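AT-less polyketide synthase (Streptomyces platensis subsp. rosaceus, PDB 4TKT) probably catalyses decarboxylative, carbon–carbon bond-forming condensation as a ketosynthase domain of the AT-less polyketide synthase that makes isomigrastatin. Local coordinates at residues G316-H321 with N348-G353; G335-F340 with D400-L405; G381-S386 with A410-T415. One frame throughout, in Å; residues are numbered along the deposited sequence.

Interaction 1: residues G316-H321 with N348-G353; sequences GCIEAH and NFCAIG
Ile-318 and Cys-350 meet on one face of the large mixed β-sheet, where CG1 of Ile-318 touches SG of Cys-350 at 3.6 Å. The isoleucine holds CG1 beside its own backbone N (chi1 -68°), while the cysteine sulfur stands anti to its backbone N. Further along the same face, CG1 of Ile-352 passes 3.6 Å from O of Ile-318 and comes within 4.1 Å of CB of Ala-320. Ile-352 lies under Ile-333 and Leu-336 of helix 328-340, and Ile-318 packs on Phe-403; branching at CB suits both extended backbones. On the reverse face, which Glu-319 shares, CB of Cys-317 and CB of Ala-351 are small neighbours 4.4 Å apart, and the cysteine packs against Leu-374 and Gln-377 of helix 366-380.

Between the faces the two strands run parallel, as the strands of a beta-alpha-beta unit whose crossover contains helix 328-340. N of Ile-318 reaches O of Ala-351 at 2.8 Å, and N of Ala-320 reaches O of Gly-353 at 3.0 Å; N of Ala-351 also donates to O of Gly-316, whereas the bond from N of Gly-353 to O of Ile-318 is weak. Glycine readily accommodates the almost fully stretched backbone of Gly-353.

The chain of Glu-319 bends at chi2 (63°), which places CD; OE1 then lies 3.3 Å from O of Gly-353, an approach of two acceptors that should be unfavourable by itself. A salt bridge from OE1 to Lys-373 and a hydrogen bond from N of Ala-355 to OE2 probably compensate, keeping a buried carboxylate beside a backbone carbonyl.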
# COMPACT_ATOMS: atom_id res chain seq x y z
N GLY A 316 -6.76 18.11 -11.03
CA GLY A 316 -5.62 18.06 -11.93
C GLY A 316 -5.44 16.70 -12.58
O GLY A 316 -4.90 16.61 -13.68
N CYS A 317 -5.88 15.66 -11.90
CA CYS A 317 -5.68 14.30 -12.39
C CYS A 317 -6.75 13.34 -11.89
O CYS A 317 -7.16 13.40 -10.73
CB CYS A 317 -4.30 13.79 -11.99
SG CYS A 317 -3.96 12.07 -12.39
N ILE A 318 -7.21 12.46 -12.77
CA ILE A 318 -8.13 11.40 -12.40
C ILE A 318 -7.48 10.04 -12.64
O ILE A 318 -7.12 9.71 -13.77
CB ILE A 318 -9.45 11.46 -13.20
CG1 ILE A 318 -10.26 12.70 -12.80
CG2 ILE A 318 -10.26 10.20 -12.97
CD1 ILE A 318 -10.87 12.61 -11.42
N GLU A 319 -7.33 9.26 -11.57
CA GLU A 319 -6.88 7.88 -11.71
C GLU A 319 -8.10 6.98 -11.89
O GLU A 319 -8.79 6.65 -10.93
CB GLU A 319 -6.05 7.45 -10.49
CG GLU A 319 -5.67 5.98 -10.47
CD GLU A 319 -4.78 5.57 -11.62
OE1 GLU A 319 -4.16 6.46 -12.25
OE2 GLU A 319 -4.69 4.36 -11.90
N ALA A 320 -8.35 6.60 -13.14
CA ALA A 320 -9.59 5.91 -13.50
C ALA A 320 -9.54 4.41 -13.24
O ALA A 320 -8.48 3.83 -13.03
CB ALA A 320 -9.91 6.18 -14.97
N HIS A 321 -10.72 3.80 -13.25
CA HIS A 321 -10.86 2.35 -13.18
C HIS A 321 -10.11 1.73 -14.36
O HIS A 321 -9.17 0.96 -14.18
CB HIS A 321 -12.33 1.95 -13.19
CG HIS A 321 -12.59 0.53 -12.80
ND1 HIS A 321 -12.05 -0.04 -11.67
CD2 HIS A 321 -13.33 -0.43 -13.39
CE1 HIS A 321 -12.45 -1.30 -11.58
NE2 HIS A 321 -13.23 -1.56 -12.62
N ASN A 348 -10.62 19.54 -21.58
CA ASN A 348 -9.21 19.18 -21.67
C ASN A 348 -8.31 19.89 -20.66
O ASN A 348 -7.27 20.43 -21.04
CB ASN A 348 -8.70 19.44 -23.09
CG ASN A 348 -9.62 18.86 -24.14
OD1 ASN A 348 -10.11 17.74 -24.01
ND2 ASN A 348 -9.86 19.63 -25.20
N PHE A 349 -8.70 19.89 -19.39
CA PHE A 349 -7.91 20.52 -18.35
C PHE A 349 -7.39 19.50 -17.34
O PHE A 349 -6.48 19.78 -16.56
CB PHE A 349 -8.73 21.59 -17.62
CG PHE A 349 -9.99 21.06 -16.98
CD1 PHE A 349 -11.19 21.05 -17.67
CD2 PHE A 349 -9.97 20.58 -15.67
CE1 PHE A 349 -12.34 20.56 -17.08
CE2 PHE A 349 -11.12 20.10 -15.08
CZ PHE A 349 -12.31 20.09 -15.78
N CYS A 350 -7.97 18.31 -17.38
CA CYS A 350 -7.67 17.26 -16.41
C CYS A 350 -6.95 16.09 -17.06
O CYS A 350 -7.28 15.69 -18.17
CB CYS A 350 -8.97 16.79 -15.74
SG CYS A 350 -8.75 15.58 -14.42
N ALA A 351 -5.96 15.55 -16.36
CA ALA A 351 -5.24 14.38 -16.85
C ALA A 351 -5.98 13.12 -16.45
O ALA A 351 -6.68 13.10 -15.44
CB ALA A 351 -3.82 14.36 -16.32
N ILE A 352 -5.83 12.06 -17.24
CA ILE A 352 -6.48 10.80 -16.94
C ILE A 352 -5.63 9.62 -17.41
O ILE A 352 -4.92 9.71 -18.41
CB ILE A 352 -7.90 10.74 -17.58
CG1 ILE A 352 -8.71 9.58 -16.98
CG2 ILE A 352 -7.82 10.66 -19.10
CD1 ILE A 352 -10.16 9.57 -17.42
N GLY A 353 -5.70 8.52 -16.66
CA GLY A 353 -4.94 7.32 -16.98
C GLY A 353 -5.23 6.25 -15.95
O GLY A 353 -5.96 6.49 -14.99
O HOH W 1 -3.66 18.97 -15.89

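Interaction 2: residues G335-F340 with D400-L405; sequences GLNAAF and DSPFVL
Ser-401, whose CB lies 3.7 Å from OD1 of Asn-337, has a hydroxyl gripped from two directions. Its OG accepts a hydrogen bond from N of Phe-403 at 3.2 Å, forming an ST turn, and donates to the carbonyl O of Phe-398. A chi1 of 77° sets OG between the backbone N and the carbonyl carbon, where it can serve the amide two residues on; serine is short enough for this. The turn fixes the chain just where Pro-402 and Phe-403 face the helix.

Three helix residues, Leu-336, Asn-337 and Phe-340, receive them. OD1 of Asn-337 rests 3.2 Å from CD of Pro-402, a carbon mildly polarised by the adjoining ring nitrogen. CG of the same proline touches CB of Phe-340 at 3.6 Å, and its CB stands over the face of the Phe-340 ring, 4.3 Å from the centroid, in a CH-pi contact. Pro-402 CB also lies above the centre of the Phe-403 ring, so one methylene serves both aromatics. The planes of those two rings are turned 86° apart, and CE2 of Phe-340 meets CZ of Phe-403 at 3.5 Å. Leu-336 approaches Phe-403 at its edge instead, with CB 3.5 Å from CZ and the two side chains crossing at about a right angle.

Phe-340 also meets Trp-305 of helix 294-308 edge-to-face. Flat and branched apolar groups thus fill the seam between helix 328-340 and the outermost strand 403-405, the helix-on-sheet layering of the thiolase fold to which ketosynthases belong.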
# COMPACT_ATOMS: atom_id res chain seq x y z
N GLY A 335 -19.56 8.47 -17.57
CA GLY A 335 -19.86 8.74 -16.17
C GLY A 335 -19.12 9.96 -15.66
O GLY A 335 -19.69 10.81 -14.98
N LEU A 336 -17.84 10.05 -16.01
CA LEU A 336 -17.01 11.18 -15.60
C LEU A 336 -17.49 12.47 -16.25
O LEU A 336 -17.52 13.52 -15.60
CB LEU A 336 -15.55 10.91 -15.96
CG LEU A 336 -14.78 9.99 -15.02
CD1 LEU A 336 -13.52 9.48 -15.68
CD2 LEU A 336 -14.45 10.73 -13.74
N ASN A 337 -17.85 12.40 -17.53
CA ASN A 337 -18.35 13.57 -18.25
C ASN A 337 -19.60 14.14 -17.60
O ASN A 337 -19.74 15.35 -17.44
CB ASN A 337 -18.64 13.23 -19.71
CG ASN A 337 -17.38 13.02 -20.52
OD1 ASN A 337 -16.27 13.28 -20.05
ND2 ASN A 337 -17.54 12.54 -21.75
N ALA A 338 -20.52 13.25 -17.23
CA ALA A 338 -21.76 13.64 -16.57
C ALA A 338 -21.47 14.28 -15.21
O ALA A 338 -22.18 15.18 -14.77
CB ALA A 338 -22.68 12.45 -16.41
N ALA A 339 -20.42 13.80 -14.55
CA ALA A 339 -20.02 14.33 -13.26
C ALA A 339 -19.54 15.78 -13.38
O ALA A 339 -20.03 16.67 -12.69
CB ALA A 339 -18.94 13.47 -12.64
N PHE A 340 -18.59 16.00 -14.28
CA PHE A 340 -18.01 17.33 -14.47
C PHE A 340 -19.00 18.33 -15.06
O PHE A 340 -18.91 19.53 -14.79
CB PHE A 340 -16.78 17.24 -15.38
CG PHE A 340 -15.52 16.81 -14.67
CD1 PHE A 340 -14.74 17.74 -14.00
CD2 PHE A 340 -15.12 15.49 -14.67
CE1 PHE A 340 -13.58 17.36 -13.35
CE2 PHE A 340 -13.97 15.10 -14.02
CZ PHE A 340 -13.20 16.03 -13.36
N ASP A 400 -13.88 16.28 -26.81
CA ASP A 400 -15.05 16.89 -26.19
C ASP A 400 -15.26 16.32 -24.80
O ASP A 400 -16.28 15.71 -24.50
CB ASP A 400 -16.29 16.68 -27.06
CG ASP A 400 -17.47 17.51 -26.59
OD1 ASP A 400 -17.25 18.56 -25.96
OD2 ASP A 400 -18.63 17.11 -26.87
N SER A 401 -14.26 16.52 -23.94
CA SER A 401 -14.29 15.99 -22.58
C SER A 401 -13.42 16.87 -21.69
O SER A 401 -12.63 17.67 -22.19
CB SER A 401 -13.81 14.54 -22.56
OG SER A 401 -12.39 14.48 -22.67
N PRO A 402 -13.57 16.73 -20.36
CA PRO A 402 -12.67 17.48 -19.47
C PRO A 402 -11.24 16.97 -19.52
O PRO A 402 -10.35 17.62 -18.97
CB PRO A 402 -13.27 17.24 -18.08
CG PRO A 402 -14.67 16.78 -18.32
CD PRO A 402 -14.63 16.04 -19.62
N PHE A 403 -11.02 15.84 -20.17
CA PHE A 403 -9.77 15.11 -20.00
C PHE A 403 -8.79 15.18 -21.16
O PHE A 403 -9.14 15.53 -22.29
CB PHE A 403 -10.07 13.64 -19.72
CG PHE A 403 -11.06 13.43 -18.62
CD1 PHE A 403 -10.72 13.70 -17.31
CD2 PHE A 403 -12.33 12.95 -18.89
CE1 PHE A 403 -11.63 13.51 -16.29
CE2 PHE A 403 -13.24 12.75 -17.88
CZ PHE A 403 -12.89 13.03 -16.57
N VAL A 404 -7.54 14.85 -20.85
CA VAL A 404 -6.50 14.58 -21.84
C VAL A 404 -5.77 13.31 -21.42
O VAL A 404 -5.18 13.25 -20.34
CB VAL A 404 -5.49 15.74 -21.97
CG1 VAL A 404 -4.31 15.31 -22.82
CG2 VAL A 404 -6.17 16.96 -22.56
N LEU A 405 -5.84 12.28 -22.26
CA LEU A 405 -5.23 10.99 -21.94
C LEU A 405 -3.72 11.11 -21.80
O LEU A 405 -3.02 11.50 -22.74
CB LEU A 405 -5.58 9.96 -23.01
CG LEU A 405 -5.07 8.55 -22.73
CD1 LEU A 405 -5.62 8.04 -21.41
CD2 LEU A 405 -5.43 7.61 -23.87

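Interaction 3: residues G381-S386 with A410-T415; sequences GTLVPS and APWPRT
Leu-383 and Trp-412 form the tight side of this contact. CD2 of the leucine closes to 3.5 Å on CE3 of the tryptophan, at the benzo half of the indole, and the two side chains lie obliquely across each other. CG of Trp-412 is anti to its backbone N (chi1 -175°), and the broad ring beyond packs against Gln-377 and Met-378 of helix 366-380.

The backbones make a short antiparallel pairing. N of Leu-383 donates to O of Ala-410 at 2.7 Å, and N of Ala-410 returns a bond to O of Leu-383 at 3.0 Å. Gly-381 is the C' residue of a Schellman motif that ends helix 366-380; its phi of 56° suits glycine. O of Gly-381 accepts from N of Trp-412 at 2.7 Å, the donor standing well above the carbonyl plane.

The Thr-382 and Pro-411 face is looser between the strands. Their CA atoms are 4.5 Å apart in a non-hydrogen-bonded pair, a position where a proline loses nothing by lacking an N-H. CG2 of Thr-382 lies 3.4 Å from O of Ala-410, OG1 of Thr-382 bonds to O of His-380, and the side chain touches Trp-28 and Leu-32 of helix 24-32. The ring of Pro-411 looks toward solvent.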
# COMPACT_ATOMS: atom_id res chain seq x y z
N GLY A 381 5.39 15.56 -8.30
CA GLY A 381 4.87 16.57 -9.21
C GLY A 381 5.02 16.18 -10.66
O GLY A 381 5.42 16.99 -11.50
N THR A 382 4.71 14.92 -10.96
CA THR A 382 4.90 14.38 -12.30
C THR A 382 3.76 13.46 -12.70
O THR A 382 3.37 12.57 -11.95
CB THR A 382 6.23 13.59 -12.39
OG1 THR A 382 7.32 14.44 -12.02
CG2 THR A 382 6.44 13.06 -13.80
N LEU A 383 3.21 13.69 -13.89
CA LEU A 383 2.19 12.81 -14.45
C LEU A 383 2.85 11.70 -15.26
O LEU A 383 3.69 11.97 -16.12
CB LEU A 383 1.22 13.61 -15.31
CG LEU A 383 0.39 14.65 -14.56
CD1 LEU A 383 -0.36 15.55 -15.52
CD2 LEU A 383 -0.58 13.96 -13.61
N VAL A 384 2.47 10.46 -14.98
CA VAL A 384 3.08 9.31 -15.62
C VAL A 384 2.22 8.77 -16.76
O VAL A 384 1.00 8.95 -16.75
CB VAL A 384 3.35 8.19 -14.60
CG1 VAL A 384 4.46 8.60 -13.64
CG2 VAL A 384 2.08 7.84 -13.85
N PRO A 385 2.85 8.12 -17.75
CA PRO A 385 2.15 7.58 -18.92
C PRO A 385 1.09 6.54 -18.60
O PRO A 385 1.17 5.84 -17.59
CB PRO A 385 3.28 6.95 -19.74
CG PRO A 385 4.50 7.66 -19.32
CD PRO A 385 4.31 7.96 -17.87
N SER A 386 0.10 6.44 -19.48
CA SER A 386 -0.87 5.35 -19.45
C SER A 386 -0.65 4.49 -20.70
O SER A 386 -0.62 5.00 -21.82
CB SER A 386 -2.30 5.89 -19.40
OG SER A 386 -3.21 4.87 -19.01
N ALA A 410 5.24 13.82 -17.91
CA ALA A 410 5.10 15.27 -17.97
C ALA A 410 5.03 15.87 -16.57
O ALA A 410 4.58 15.22 -15.63
CB ALA A 410 3.87 15.65 -18.77
N PRO A 411 5.50 17.12 -16.42
CA PRO A 411 5.44 17.79 -15.12
C PRO A 411 4.02 18.12 -14.69
O PRO A 411 3.19 18.46 -15.53
CB PRO A 411 6.25 19.07 -15.35
CG PRO A 411 6.16 19.31 -16.81
CD PRO A 411 6.16 17.96 -17.44
N TRP A 412 3.75 17.99 -13.40
CA TRP A 412 2.46 18.38 -12.83
C TRP A 412 2.67 19.59 -11.94
O TRP A 412 2.89 19.45 -10.74
CB TRP A 412 1.85 17.22 -12.04
CG TRP A 412 0.46 17.48 -11.51
CD1 TRP A 412 -0.27 18.63 -11.64
CD2 TRP A 412 -0.37 16.56 -10.78
NE1 TRP A 412 -1.49 18.49 -11.03
CE2 TRP A 412 -1.57 17.23 -10.49
CE3 TRP A 412 -0.20 15.25 -10.33
CZ2 TRP A 412 -2.61 16.62 -9.78
CZ3 TRP A 412 -1.23 14.65 -9.63
CH2 TRP A 412 -2.42 15.34 -9.36
N PRO A 413 2.60 20.80 -12.53
CA PRO A 413 2.91 22.05 -11.83
C PRO A 413 1.86 22.44 -10.79
O PRO A 413 0.66 22.24 -11.00
CB PRO A 413 2.95 23.07 -12.97
CG PRO A 413 2.01 22.53 -13.98
CD PRO A 413 2.15 21.03 -13.92
N ARG A 414 2.32 23.00 -9.68
CA ARG A 414 1.43 23.47 -8.62
C ARG A 414 0.93 24.88 -8.93
O ARG A 414 1.72 25.75 -9.29
CB ARG A 414 2.14 23.44 -7.27
CG ARG A 414 1.26 23.89 -6.10
CD ARG A 414 2.04 23.91 -4.79
NE ARG A 414 2.65 22.62 -4.49
CZ ARG A 414 2.06 21.65 -3.81
NH1 ARG A 414 0.82 21.81 -3.36
NH2 ARG A 414 2.71 20.51 -3.58
N THR A 415 -0.37 25.09 -8.79
CA THR A 415 -0.95 26.41 -9.01
C THR A 415 -0.86 27.25 -7.74
O THR A 415 -1.57 27.00 -6.77
CB THR A 415 -2.42 26.33 -9.46
OG1 THR A 415 -2.50 25.59 -10.69
CG2 THR A 415 -2.99 27.72 -9.67

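Overall arrangement
From the N terminus, strand 317-319 leads through helix 328-340 to strand 350-353, and interaction 1 closes this beta-alpha-beta unit. Interaction 2 crosses it: it starts on the connecting helix and ends at strand 403-405, which adds to the β-sheet on the far side of strand 350-353 and bonds to it through N of Val-404 and O of Cys-350. Interaction 3 opens after interaction 1 has closed, at the end of helix 366-380, and crosses interaction 2, since strand 403-405 lies within its loop while segment 335-340 lies before it, outside. Interactions 2 and 3 do not touch; interaction 1 bridges them, with Cys-317 packing on Trp-412 and Ala-351 on Leu-383.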